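Local coordinates for protein heme oxygenase (Chlamydomonas reinhardtii, PDB 4RAJ) that probably catalyses the oxygen-dependent cleavage of heme to biliverdin, with release of iron and carbon monoxide, at residues A[58-63]-A[223-228]; A[62-67]-A[146-151]; A[123-128]-A[218-223]. All blocks are in the same frame, centred on the assembly; numbering follows the deposited sequence.

Interaction 1 (A[58-63]-A[223-228]); sequences GCFYYV and AIIKAF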
ATOM      1  N   GLY A  58       9.570   1.042   6.507  1.00 18.28           N
ATOM      2  CA  GLY A  58      10.478   1.149   5.378  1.00 19.47           C
ATOM      3  C   GLY A  58      10.249   0.108   4.288  1.00 21.62           C
ATOM      4  O   GLY A  58      10.432   0.414   3.123  1.00 19.67           O
ATOM      5  N   CYS A  59       9.843  -1.106   4.657  1.00 19.42           N
ATOM      6  CA  CYS A  59       9.498  -2.123   3.665  1.00 20.79           C
ATOM      7  C   CYS A  59       8.419  -1.607   2.749  1.00 25.50           C
ATOM      8  O   CYS A  59       8.485  -1.737   1.532  1.00 21.51           O
ATOM      9  CB  CYS A  59       9.014  -3.412   4.331  1.00 22.02           C
ATOM     10  SG  CYS A  59      10.299  -4.206   5.271  1.00 31.70           S
ATOM     11  N   PHE A  60       7.410  -1.009   3.349  1.00 17.21           N
ATOM     12  CA  PHE A  60       6.287  -0.560   2.562  1.00 19.31           C
ATOM     13  C   PHE A  60       6.500   0.820   1.956  1.00 19.41           C
ATOM     14  O   PHE A  60       5.814   1.195   0.995  1.00 21.24           O
ATOM     15  CB  PHE A  60       5.033  -0.667   3.424  1.00 19.62           C
ATOM     16  CG  PHE A  60       4.627  -2.087   3.595  1.00 21.06           C
ATOM     17  CD1 PHE A  60       3.817  -2.694   2.649  1.00 29.27           C
ATOM     18  CD2 PHE A  60       5.177  -2.864   4.598  1.00 22.65           C
ATOM     19  CE1 PHE A  60       3.493  -4.041   2.756  1.00 31.23           C
ATOM     20  CE2 PHE A  60       4.861  -4.219   4.707  1.00 27.30           C
ATOM     21  CZ  PHE A  60       4.018  -4.800   3.783  1.00 29.62           C
ATOM     22  N   TYR A  61       7.478   1.552   2.472  1.00 16.43           N
ATOM     23  CA  TYR A  61       7.956   2.733   1.768  1.00 17.12           C
ATOM     24  C   TYR A  61       8.363   2.296   0.358  1.00 22.09           C
ATOM     25  O   TYR A  61       7.909   2.873  -0.641  1.00 19.48           O
ATOM     26  CB  TYR A  61       9.123   3.385   2.524  1.00 18.85           C
ATOM     27  CG  TYR A  61       9.950   4.319   1.674  1.00 18.27           C
ATOM     28  CD1 TYR A  61       9.394   5.464   1.114  1.00 16.83           C
ATOM     29  CD2 TYR A  61      11.295   4.053   1.432  1.00 21.95           C
ATOM     30  CE1 TYR A  61      10.166   6.333   0.326  1.00 24.30           C
ATOM     31  CE2 TYR A  61      12.064   4.905   0.645  1.00 27.33           C
ATOM     32  CZ  TYR A  61      11.498   6.041   0.101  1.00 27.11           C
ATOM     33  OH  TYR A  61      12.276   6.876  -0.685  1.00 28.39           O
ATOM     34  N   TYR A  62       9.174   1.244   0.275  1.00 17.77           N
ATOM     35  CA  TYR A  62       9.609   0.747  -1.028  1.00 18.08           C
ATOM     36  C   TYR A  62       8.471   0.174  -1.856  1.00 18.07           C
ATOM     37  O   TYR A  62       8.478   0.313  -3.084  1.00 17.99           O
ATOM     38  CB  TYR A  62      10.701  -0.314  -0.865  1.00 18.74           C
ATOM     39  CG  TYR A  62      12.008   0.301  -0.386  1.00 19.36           C
ATOM     40  CD1 TYR A  62      12.618   1.323  -1.108  1.00 21.81           C
ATOM     41  CD2 TYR A  62      12.624  -0.141   0.780  1.00 22.50           C
ATOM     42  CE1 TYR A  62      13.815   1.890  -0.673  1.00 24.72           C
ATOM     43  CE2 TYR A  62      13.821   0.416   1.221  1.00 25.12           C
ATOM     44  CZ  TYR A  62      14.411   1.426   0.488  1.00 29.72           C
ATOM     45  OH  TYR A  62      15.597   1.976   0.939  1.00 31.94           O
ATOM     46  N   VAL A  63       7.515  -0.492  -1.211  1.00 18.75           N
ATOM     47  CA  VAL A  63       6.349  -0.984  -1.957  1.00 15.84           C
ATOM     48  C   VAL A  63       5.632   0.189  -2.620  1.00 21.75           C
ATOM     49  O   VAL A  63       5.362   0.188  -3.834  1.00 17.40           O
ATOM     50  CB  VAL A  63       5.354  -1.748  -1.062  1.00 15.16           C
ATOM     51  CG1 VAL A  63       4.038  -2.015  -1.830  1.00 16.98           C
ATOM     52  CG2 VAL A  63       5.984  -3.065  -0.557  1.00 17.40           C
ATOM     53  N   ALA A 223       4.299 -12.047   2.358  1.00 19.37           N
ATOM     54  CA  ALA A 223       5.669 -12.506   2.172  1.00 25.22           C
ATOM     55  C   ALA A 223       6.663 -11.490   2.712  1.00 19.07           C
ATOM     56  O   ALA A 223       7.647 -11.847   3.357  1.00 21.38           O
ATOM     57  CB  ALA A 223       5.933 -12.773   0.694  1.00 24.78           C
ATOM     58  N   ILE A 224       6.399 -10.220   2.437  1.00 20.53           N
ATOM     59  CA  ILE A 224       7.266  -9.125   2.878  1.00 16.83           C
ATOM     60  C   ILE A 224       7.242  -8.996   4.406  1.00 22.31           C
ATOM     61  O   ILE A 224       8.284  -8.842   5.057  1.00 17.37           O
ATOM     62  CB  ILE A 224       6.846  -7.821   2.198  1.00 18.66           C
ATOM     63  CG1 ILE A 224       7.118  -7.931   0.689  1.00 21.54           C
ATOM     64  CG2 ILE A 224       7.572  -6.621   2.782  1.00 16.89           C
ATOM     65  CD1 ILE A 224       6.500  -6.814  -0.149  1.00 18.90           C
ATOM     66  N   ILE A 225       6.048  -9.089   4.974  1.00 18.16           N
ATOM     67  CA  ILE A 225       5.889  -9.067   6.425  1.00 20.68           C
ATOM     68  C   ILE A 225       6.627 -10.224   7.107  1.00 23.70           C
ATOM     69  O   ILE A 225       7.323 -10.038   8.110  1.00 26.66           O
ATOM     70  CB  ILE A 225       4.402  -9.112   6.798  1.00 21.96           C
ATOM     71  CG1 ILE A 225       3.730  -7.802   6.383  1.00 21.28           C
ATOM     72  CG2 ILE A 225       4.228  -9.304   8.292  1.00 21.14           C
ATOM     73  CD1 ILE A 225       2.231  -7.884   6.340  1.00 23.49           C
ATOM     74  N   LYS A 226       6.492 -11.421   6.550  1.00 21.71           N
ATOM     75  CA  LYS A 226       7.097 -12.596   7.175  1.00 21.94           C
ATOM     76  C   LYS A 226       8.614 -12.586   7.053  1.00 27.05           C
ATOM     77  O   LYS A 226       9.313 -13.138   7.902  1.00 30.40           O
ATOM     78  CB  LYS A 226       6.520 -13.876   6.567  1.00 24.79           C
ATOM     79  CG  LYS A 226       5.139 -14.182   7.109  1.00 27.74           C
ATOM     80  CD  LYS A 226       4.629 -15.530   6.641  1.00 35.31           C
ATOM     81  CE  LYS A 226       4.345 -15.507   5.152  1.00 43.62           C
ATOM     82  NZ  LYS A 226       3.479 -16.654   4.751  1.00 48.53           N
ATOM     83  N   ALA A 227       9.124 -11.936   6.015  1.00 25.70           N
ATOM     84  CA  ALA A 227      10.565 -11.899   5.776  1.00 28.44           C
ATOM     85  C   ALA A 227      11.268 -10.874   6.667  1.00 29.79           C
ATOM     86  O   ALA A 227      12.494 -10.846   6.737  1.00 29.53           O
ATOM     87  CB  ALA A 227      10.850 -11.602   4.300  1.00 23.91           C
ATOM     88  N   PHE A 228      10.492 -10.034   7.345  1.00 24.02           N
ATOM     89  CA  PHE A 228      11.064  -8.965   8.160  1.00 22.00           C
ATOM     90  C   PHE A 228      11.664  -9.555   9.427  1.00 28.61           C
ATOM     91  O   PHE A 228      11.008 -10.325  10.129  1.00 31.57           O
ATOM     92  CB  PHE A 228      10.010  -7.900   8.518  1.00 29.85           C
ATOM     93  CG  PHE A 228      10.561  -6.754   9.353  1.00 35.47           C
ATOM     94  CD1 PHE A 228      11.311  -5.740   8.762  1.00 36.10           C
ATOM     95  CD2 PHE A 228      10.331  -6.694  10.721  1.00 34.81           C
ATOM     96  CE1 PHE A 228      11.826  -4.688   9.525  1.00 33.40           C
ATOM     97  CE2 PHE A 228      10.841  -5.642  11.494  1.00 33.48           C
ATOM     98  CZ  PHE A 228      11.586  -4.639  10.893  1.00 32.97           C
TER

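Interaction 2 (A[62-67]-A[146-151]); sequences YVFVAL and TQHLAM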
ATOM      1  N   TYR A  62       9.174   1.244   0.275  1.00 17.77           N
ATOM      2  CA  TYR A  62       9.609   0.747  -1.028  1.00 18.08           C
ATOM      3  C   TYR A  62       8.471   0.174  -1.856  1.00 18.07           C
ATOM      4  O   TYR A  62       8.478   0.313  -3.084  1.00 17.99           O
ATOM      5  CB  TYR A  62      10.701  -0.314  -0.865  1.00 18.74           C
ATOM      6  CG  TYR A  62      12.008   0.301  -0.386  1.00 19.36           C
ATOM      7  CD1 TYR A  62      12.618   1.323  -1.108  1.00 21.81           C
ATOM      8  CD2 TYR A  62      12.624  -0.141   0.780  1.00 22.50           C
ATOM      9  CE1 TYR A  62      13.815   1.890  -0.673  1.00 24.72           C
ATOM     10  CE2 TYR A  62      13.821   0.416   1.221  1.00 25.12           C
ATOM     11  CZ  TYR A  62      14.411   1.426   0.488  1.00 29.72           C
ATOM     12  OH  TYR A  62      15.597   1.976   0.939  1.00 31.94           O
ATOM     13  N   VAL A  63       7.515  -0.492  -1.211  1.00 18.75           N
ATOM     14  CA  VAL A  63       6.349  -0.984  -1.957  1.00 15.84           C
ATOM     15  C   VAL A  63       5.632   0.189  -2.620  1.00 21.75           C
ATOM     16  O   VAL A  63       5.362   0.188  -3.834  1.00 17.40           O
ATOM     17  CB  VAL A  63       5.354  -1.748  -1.062  1.00 15.16           C
ATOM     18  CG1 VAL A  63       4.038  -2.015  -1.830  1.00 16.98           C
ATOM     19  CG2 VAL A  63       5.984  -3.065  -0.557  1.00 17.40           C
ATOM     20  N   PHE A  64       5.338   1.220  -1.843  1.00 16.53           N
ATOM     21  CA  PHE A  64       4.637   2.351  -2.439  1.00 16.43           C
ATOM     22  C   PHE A  64       5.497   3.151  -3.424  1.00 20.60           C
ATOM     23  O   PHE A  64       4.963   3.672  -4.395  1.00 21.73           O
ATOM     24  CB  PHE A  64       4.060   3.263  -1.344  1.00 17.54           C
ATOM     25  CG  PHE A  64       2.814   2.695  -0.731  1.00 17.71           C
ATOM     26  CD1 PHE A  64       1.604   2.769  -1.403  1.00 18.38           C
ATOM     27  CD2 PHE A  64       2.859   2.026   0.477  1.00 26.09           C
ATOM     28  CE1 PHE A  64       0.449   2.207  -0.856  1.00 18.80           C
ATOM     29  CE2 PHE A  64       1.708   1.458   1.031  1.00 25.23           C
ATOM     30  CZ  PHE A  64       0.509   1.552   0.361  1.00 16.94           C
ATOM     31  N   VAL A  65       6.805   3.257  -3.201  1.00 18.73           N
ATOM     32  CA  VAL A  65       7.656   3.891  -4.216  1.00 16.64           C
ATOM     33  C   VAL A  65       7.491   3.160  -5.555  1.00 20.79           C
ATOM     34  O   VAL A  65       7.312   3.786  -6.603  1.00 22.03           O
ATOM     35  CB  VAL A  65       9.148   3.889  -3.808  1.00 22.80           C
ATOM     36  CG1 VAL A  65      10.037   4.115  -5.019  1.00 26.23           C
ATOM     37  CG2 VAL A  65       9.410   4.953  -2.740  1.00 25.54           C
ATOM     38  N   ALA A  66       7.507   1.826  -5.498  1.00 18.02           N
ATOM     39  CA  ALA A  66       7.467   1.003  -6.705  1.00 17.87           C
ATOM     40  C   ALA A  66       6.128   1.139  -7.433  1.00 20.62           C
ATOM     41  O   ALA A  66       6.093   1.356  -8.644  1.00 20.25           O
ATOM     42  CB  ALA A  66       7.729  -0.464  -6.360  1.00 22.67           C
ATOM     43  N   LEU A  67       5.035   0.973  -6.690  1.00 16.93           N
ATOM     44  CA  LEU A  67       3.687   1.088  -7.240  1.00 19.57           C
ATOM     45  C   LEU A  67       3.441   2.476  -7.844  1.00 22.79           C
ATOM     46  O   LEU A  67       2.912   2.622  -8.960  1.00 18.81           O
ATOM     47  CB  LEU A  67       2.656   0.787  -6.146  1.00 17.85           C
ATOM     48  CG  LEU A  67       1.160   0.867  -6.439  1.00 22.35           C
ATOM     49  CD1 LEU A  67       0.809   0.153  -7.739  1.00 22.01           C
ATOM     50  CD2 LEU A  67       0.406   0.247  -5.280  1.00 21.83           C
ATOM     51  N   THR A 146      -6.049  -2.531  -3.457  1.00 18.32           N
ATOM     52  CA  THR A 146      -5.604  -3.287  -2.297  1.00 19.67           C
ATOM     53  C   THR A 146      -4.765  -2.482  -1.307  1.00 22.33           C
ATOM     54  O   THR A 146      -5.018  -2.515  -0.105  1.00 23.96           O
ATOM     55  CB  THR A 146      -4.761  -4.495  -2.728  1.00 22.53           C
ATOM     56  OG1 THR A 146      -5.473  -5.251  -3.728  1.00 29.50           O
ATOM     57  CG2 THR A 146      -4.444  -5.388  -1.532  1.00 24.64           C
ATOM     58  N   GLN A 147      -3.760  -1.787  -1.832  1.00 17.52           N
ATOM     59  CA  GLN A 147      -2.739  -1.116  -1.028  1.00 20.90           C
ATOM     60  C   GLN A 147      -3.174   0.264  -0.570  1.00 22.91           C
ATOM     61  O   GLN A 147      -3.174   0.567   0.620  1.00 19.73           O
ATOM     62  CB  GLN A 147      -1.435  -0.994  -1.826  1.00 16.32           C
ATOM     63  CG  GLN A 147      -0.882  -2.337  -2.382  1.00 18.10           C
ATOM     64  CD  GLN A 147      -0.254  -3.196  -1.311  1.00 21.04           C
ATOM     65  OE1 GLN A 147      -0.402  -2.927  -0.121  1.00 23.35           O
ATOM     66  NE2 GLN A 147       0.474  -4.241  -1.726  1.00 21.37           N
ATOM     67  N   HIS A 148      -3.532   1.118  -1.518  1.00 19.57           N
ATOM     68  CA  HIS A 148      -3.814   2.502  -1.157  1.00 19.06           C
ATOM     69  C   HIS A 148      -5.083   2.659  -0.350  1.00 23.91           C
ATOM     70  O   HIS A 148      -5.174   3.528   0.509  1.00 23.13           O
ATOM     71  CB  HIS A 148      -3.894   3.361  -2.409  1.00 19.02           C
ATOM     72  CG  HIS A 148      -2.568   3.619  -3.029  1.00 17.91           C
ATOM     73  ND1 HIS A 148      -2.000   2.765  -3.949  1.00 17.76           N
ATOM     74  CD2 HIS A 148      -1.688   4.635  -2.857  1.00 18.31           C
ATOM     75  CE1 HIS A 148      -0.827   3.249  -4.324  1.00 24.20           C
ATOM     76  NE2 HIS A 148      -0.612   4.379  -3.674  1.00 20.37           N
ATOM     77  N   LEU A 149      -6.073   1.823  -0.622  1.00 23.00           N
ATOM     78  CA  LEU A 149      -7.356   1.999   0.041  1.00 25.55           C
ATOM     79  C   LEU A 149      -7.299   1.452   1.471  1.00 32.09           C
ATOM     80  O   LEU A 149      -7.985   1.951   2.365  1.00 35.42           O
ATOM     81  CB  LEU A 149      -8.478   1.343  -0.778  1.00 24.72           C
ATOM     82  CG  LEU A 149      -9.194   2.301  -1.749  1.00 33.39           C
ATOM     83  CD1 LEU A 149      -8.232   3.025  -2.679  1.00 28.62           C
ATOM     84  CD2 LEU A 149     -10.269   1.588  -2.560  1.00 37.29           C
ATOM     85  N   ALA A 150      -6.443   0.467   1.703  1.00 26.41           N
ATOM     86  CA  ALA A 150      -6.245  -0.043   3.061  1.00 23.71           C
ATOM     87  C   ALA A 150      -5.549   0.998   3.940  1.00 31.55           C
ATOM     88  O   ALA A 150      -5.886   1.141   5.119  1.00 28.94           O
ATOM     89  CB  ALA A 150      -5.455  -1.350   3.036  1.00 25.34           C
ATOM     90  N   MET A 151      -4.594   1.739   3.369  1.00 24.49           N
ATOM     91  CA  MET A 151      -3.927   2.811   4.118  1.00 26.98           C
ATOM     92  C   MET A 151      -4.922   3.865   4.582  1.00 28.07           C
ATOM     93  O   MET A 151      -4.793   4.423   5.689  1.00 25.48           O
ATOM     94  CB  MET A 151      -2.833   3.456   3.264  1.00 22.97           C
ATOM     95  CG  MET A 151      -1.724   2.460   2.927  1.00 24.55           C
ATOM     96  SD  MET A 151      -0.792   2.012   4.415  1.00 30.70           S
ATOM     97  CE  MET A 151      -0.227   3.659   4.827  1.00 37.96           C
TER

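Interaction 3 (A[123-128]-A[218-223]); sequences KDYEAH and FGHNNA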
ATOM      1  N   LYS A 123      11.914  -7.460  -3.174  1.00 24.25           N
ATOM      2  CA  LYS A 123      12.474  -7.307  -4.518  1.00 23.03           C
ATOM      3  C   LYS A 123      11.580  -7.952  -5.572  1.00 24.70           C
ATOM      4  O   LYS A 123      11.398  -7.405  -6.667  1.00 23.89           O
ATOM      5  CB  LYS A 123      13.893  -7.892  -4.572  1.00 22.10           C
ATOM      6  CG  LYS A 123      14.884  -7.075  -3.737  1.00 24.19           C
ATOM      7  CD  LYS A 123      16.334  -7.551  -3.870  1.00 32.80           C
ATOM      8  CE  LYS A 123      16.587  -8.830  -3.110  1.00 41.48           C
ATOM      9  NZ  LYS A 123      18.027  -9.211  -3.192  1.00 53.00           N
ATOM     10  N   ASP A 124      11.005  -9.102  -5.236  1.00 22.57           N
ATOM     11  CA  ASP A 124      10.091  -9.784  -6.143  1.00 25.09           C
ATOM     12  C   ASP A 124       8.844  -8.937  -6.431  1.00 23.42           C
ATOM     13  O   ASP A 124       8.363  -8.893  -7.556  1.00 25.42           O
ATOM     14  CB  ASP A 124       9.681 -11.155  -5.568  1.00 24.34           C
ATOM     15  CG  ASP A 124      10.819 -12.190  -5.618  1.00 33.20           C
ATOM     16  OD1 ASP A 124      11.812 -11.980  -6.342  1.00 30.41           O
ATOM     17  OD2 ASP A 124      10.715 -13.218  -4.921  1.00 37.46           O
ATOM     18  N   TYR A 125       8.308  -8.271  -5.411  1.00 20.83           N
ATOM     19  CA  TYR A 125       7.123  -7.440  -5.614  1.00 20.70           C
ATOM     20  C   TYR A 125       7.496  -6.205  -6.422  1.00 20.36           C
ATOM     21  O   TYR A 125       6.767  -5.815  -7.340  1.00 20.22           O
ATOM     22  CB  TYR A 125       6.498  -7.043  -4.263  1.00 16.10           C
ATOM     23  CG  TYR A 125       5.086  -6.470  -4.346  1.00 17.78           C
ATOM     24  CD1 TYR A 125       4.297  -6.626  -5.485  1.00 19.36           C
ATOM     25  CD2 TYR A 125       4.551  -5.774  -3.273  1.00 18.45           C
ATOM     26  CE1 TYR A 125       3.001  -6.092  -5.550  1.00 22.63           C
ATOM     27  CE2 TYR A 125       3.270  -5.239  -3.326  1.00 20.62           C
ATOM     28  CZ  TYR A 125       2.497  -5.400  -4.459  1.00 23.03           C
ATOM     29  OH  TYR A 125       1.227  -4.856  -4.473  1.00 16.99           O
ATOM     30  N   GLU A 126       8.636  -5.594  -6.090  1.00 19.47           N
ATOM     31  CA  GLU A 126       9.126  -4.450  -6.866  1.00 23.41           C
ATOM     32  C   GLU A 126       9.251  -4.783  -8.355  1.00 25.74           C
ATOM     33  O   GLU A 126       8.870  -3.990  -9.217  1.00 23.76           O
ATOM     34  CB  GLU A 126      10.478  -3.988  -6.339  1.00 21.86           C
ATOM     35  CG  GLU A 126      10.435  -3.281  -4.986  1.00 19.31           C
ATOM     36  CD  GLU A 126      11.829  -2.922  -4.514  1.00 31.64           C
ATOM     37  OE1 GLU A 126      12.751  -3.731  -4.749  1.00 34.27           O
ATOM     38  OE2 GLU A 126      12.007  -1.829  -3.941  1.00 29.28           O
ATOM     39  N   ALA A 127       9.791  -5.961  -8.642  1.00 22.23           N
ATOM     40  CA  ALA A 127       9.983  -6.415 -10.016  1.00 22.50           C
ATOM     41  C   ALA A 127       8.643  -6.642 -10.698  1.00 27.07           C
ATOM     42  O   ALA A 127       8.452  -6.271 -11.862  1.00 26.73           O
ATOM     43  CB  ALA A 127      10.815  -7.684 -10.035  1.00 24.78           C
ATOM     44  N   HIS A 128       7.710  -7.230  -9.958  1.00 24.61           N
ATOM     45  CA  HIS A 128       6.383  -7.510 -10.488  1.00 26.52           C
ATOM     46  C   HIS A 128       5.645  -6.225 -10.851  1.00 29.83           C
ATOM     47  O   HIS A 128       5.033  -6.130 -11.913  1.00 25.26           O
ATOM     48  CB  HIS A 128       5.560  -8.314  -9.484  1.00 28.35           C
ATOM     49  CG  HIS A 128       4.196  -8.668  -9.983  1.00 25.00           C
ATOM     50  ND1 HIS A 128       3.997  -9.465 -11.089  1.00 27.11           N
ATOM     51  CD2 HIS A 128       2.965  -8.322  -9.542  1.00 25.90           C
ATOM     52  CE1 HIS A 128       2.699  -9.601 -11.303  1.00 30.70           C
ATOM     53  NE2 HIS A 128       2.052  -8.922 -10.375  1.00 28.86           N
ATOM     54  N   PHE A 218      -2.075  -9.166  -1.604  1.00 24.55           N
ATOM     55  CA  PHE A 218      -2.076  -9.757  -0.262  1.00 23.72           C
ATOM     56  C   PHE A 218      -0.916 -10.735  -0.117  1.00 22.34           C
ATOM     57  O   PHE A 218      -0.207 -10.744   0.889  1.00 23.05           O
ATOM     58  CB  PHE A 218      -3.391 -10.484   0.036  1.00 24.08           C
ATOM     59  CG  PHE A 218      -4.525  -9.576   0.383  1.00 25.79           C
ATOM     60  CD1 PHE A 218      -4.727  -9.173   1.698  1.00 31.08           C
ATOM     61  CD2 PHE A 218      -5.405  -9.134  -0.593  1.00 22.95           C
ATOM     62  CE1 PHE A 218      -5.782  -8.337   2.031  1.00 31.46           C
ATOM     63  CE2 PHE A 218      -6.460  -8.293  -0.268  1.00 32.37           C
ATOM     64  CZ  PHE A 218      -6.645  -7.892   1.044  1.00 35.37           C
ATOM     65  N   GLY A 219      -0.739 -11.575  -1.129  1.00 20.25           N
ATOM     66  CA  GLY A 219       0.312 -12.576  -1.090  1.00 21.98           C
ATOM     67  C   GLY A 219       1.692 -11.960  -0.947  1.00 20.59           C
ATOM     68  O   GLY A 219       2.511 -12.416  -0.128  1.00 21.93           O
ATOM     69  N   HIS A 220       1.952 -10.924  -1.745  1.00 18.73           N
ATOM     70  CA  HIS A 220       3.229 -10.225  -1.686  1.00 20.22           C
ATOM     71  C   HIS A 220       3.420  -9.570  -0.321  1.00 18.31           C
ATOM     72  O   HIS A 220       4.502  -9.639   0.267  1.00 20.36           O
ATOM     73  CB  HIS A 220       3.317  -9.183  -2.799  1.00 20.26           C
ATOM     74  CG  HIS A 220       3.623  -9.762  -4.148  1.00 23.99           C
ATOM     75  ND1 HIS A 220       4.858 -10.288  -4.466  1.00 25.38           N
ATOM     76  CD2 HIS A 220       2.860  -9.888  -5.262  1.00 24.77           C
ATOM     77  CE1 HIS A 220       4.838 -10.723  -5.715  1.00 26.21           C
ATOM     78  NE2 HIS A 220       3.639 -10.487  -6.222  1.00 26.68           N
ATOM     79  N   ASN A 221       2.375  -8.891   0.160  1.00 19.33           N
ATOM     80  CA  ASN A 221       2.449  -8.207   1.440  1.00 21.10           C
ATOM     81  C   ASN A 221       2.762  -9.189   2.546  1.00 22.25           C
ATOM     82  O   ASN A 221       3.587  -8.922   3.411  1.00 17.53           O
ATOM     83  CB  ASN A 221       1.139  -7.471   1.752  1.00 20.10           C
ATOM     84  CG  ASN A 221       1.040  -6.141   1.042  1.00 25.30           C
ATOM     85  OD1 ASN A 221       1.833  -5.846   0.155  1.00 23.01           O
ATOM     86  ND2 ASN A 221       0.059  -5.330   1.426  1.00 24.88           N
ATOM     87  N   ASN A 222       2.113 -10.344   2.512  1.00 20.76           N
ATOM     88  CA  ASN A 222       2.337 -11.326   3.580  1.00 21.57           C
ATOM     89  C   ASN A 222       3.774 -11.842   3.561  1.00 21.69           C
ATOM     90  O   ASN A 222       4.397 -12.011   4.606  1.00 20.74           O
ATOM     91  CB  ASN A 222       1.335 -12.474   3.458  1.00 22.13           C
ATOM     92  CG  ASN A 222      -0.064 -12.055   3.858  1.00 28.78           C
ATOM     93  OD1 ASN A 222      -0.284 -10.913   4.282  1.00 25.68           O
ATOM     94  ND2 ASN A 222      -1.021 -12.963   3.714  1.00 30.25           N
ATOM     95  N   ALA A 223       4.299 -12.047   2.358  1.00 19.37           N
ATOM     96  CA  ALA A 223       5.669 -12.506   2.172  1.00 25.22           C
ATOM     97  C   ALA A 223       6.663 -11.490   2.712  1.00 19.07           C
ATOM     98  O   ALA A 223       7.647 -11.847   3.357  1.00 21.38           O
ATOM     99  CB  ALA A 223       5.933 -12.773   0.694  1.00 24.78           C
TER

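Interaction 1 (A[58-63]-A[223-228])
In the all-helical heme oxygenase fold, helix 50-76 packs nearly antiparallel to the end of helix 204-227 through Cys59, Phe60 and Val63 on one side and Ile224, Ile225 and Phe228 on the other. The short axes run 150° apart in direction and approach to 10.9 Å, and the contact between them is wholly apolar. Ile224 touches three residues. Its CG2 branch lies 3.8 Å from Cys59 CB and also meets the CE2-CZ end of the Phe60 ring obliquely. This CG2 is anti to the backbone N, while CG1 lies anti to the carbonyl carbon (chi1 -66°). At the end of the longer branch, Ile224 CD1 sits 3.8 Å from Val63 CG2. Ile225 instead approaches the rim of the Phe60 ring near its plane, Ile225 CG1 standing 4.0 Å from Phe60 CZ. Ile225 also touches Val39 and Arg42 of helix 29-47, and Phe60 touches Phe99 of helix 96-107. Phe60 and Ile225 both line the pocket that holds a glycol ether, probably from the crystallisation liquor, so this seam borders that pocket, which may correspond to part of the heme site. Farther along the chain, Phe228 adds its ring to the contact, making a sulfur-aromatic contact in which Cys59 SG lies obliquely, 3.9 Å from Phe228 CD1.

Interaction 2 (A[62-67]-A[146-151])
Gln147 NE2, 4.2 Å from Val63 CG1, is gripped by two oxygens from other helices, with hydrogen bonds to Asn221 OD1 and Tyr125 OH. The Gln147 chain bends at chi2 (-75°), which places CD and with it the amide. Nearer the backbone, Gln147 CG touches Leu67 CD2, while CB and the backbone O lie against the Phe64 ring, the O at the ring's edge. The segments 62-67 and 146-151 run at 125° to each other. The core of the crossing is a T-shaped pair in which the edge of Phe64 points into the face of His148, with ring planes 80° apart and centroids separated by 4.9 Å. Phe64 CE1 stands over the centre of the imidazole, 3.7 Å above its plane. Leu67 closes on the rim of the same ring, Leu67 CD2 lying 3.4 Å from His148 CE1. Beyond CE1, Phe64 CZ meets Met151 CG at 3.5 Å, and the sulfur makes an oblique Met-aromatic contact. His148 NE2 is hydrogen-bonded to Glu68 OE2, which helps to set the rotation of the imidazole. An alanine in place of His148 would probably leave Glu68 without this partner and open a gap beside the edge of Phe64 and the tip of Leu67. Helix 140-151 probably corresponds to part of the distal helix of heme oxygenases, and Gln147 also lines the glycol-ether pocket. The chemistry thus implies a pocket wall held by both buried polar bonds and aromatic packing.

Interaction 3 (A[123-128]-A[218-223])
Tyr125 and His220 make the tight part of this contact, an offset stack with the ring planes only 6° apart and the centroids 4.4 Å from each other. Helices 120-135 and 204-227 run close to antiparallel here. Tyr125 CD1 lies 3.5 Å from His220 CG, over the imidazole face and offset toward its rim. His220 CB comes over the phenol ring in a CH-pi contact, 3.7 Å from the Tyr125 centroid. Tyr125 CG is anti to the backbone N (chi1 -166°), and the ring lies with one face against His220. On the inner side, Asn221 OD1, hydrogen-bonded to Gln147 NE2, meets Tyr125 CE2 obliquely at 3.8 Å, while Asn221 ND2 hydrogen-bonds an oxygen of the bound glycol ether. Toward solvent the packing is looser. The His128 ring is slid away from that of His220, barely overlapping it, with His128 CD2 4.0 Å from His220 NE2, and its own NE2 is hydrogen-bonded to Glu213. Asp124, exposed and hydrogen-bonded to Gln120, keeps OD2 6.6 Å from His220 ND1. Chemically, His220 is held by stacking and CH-pi contact, with no hydrogen bond to 123-128.

Four helices meet in pairs: interactions 1 and 2 share helix 50-76, interactions 1 and 3 share helix 204-227, while helices 120-135 and 140-151, successive in the chain, supply the remaining partners. The centres of interactions 1 and 3 are about 8 Å apart, and that of interaction 2 is about 11 Å from either. Along the chain the segments of interactions 2 and 3 alternate; 123-128 lies between the two segments of interaction 1, and 218-223 runs into 223-228 at the shared Ala223. Direct packing joins the set: Tyr125 CE2 lies 3.6 Å from Val63 CG1, and Phe60 CE1 3.6 Å from Asn221 OD1. Together the segments contribute most of the glycol-ether pocket, which may mark heme binding.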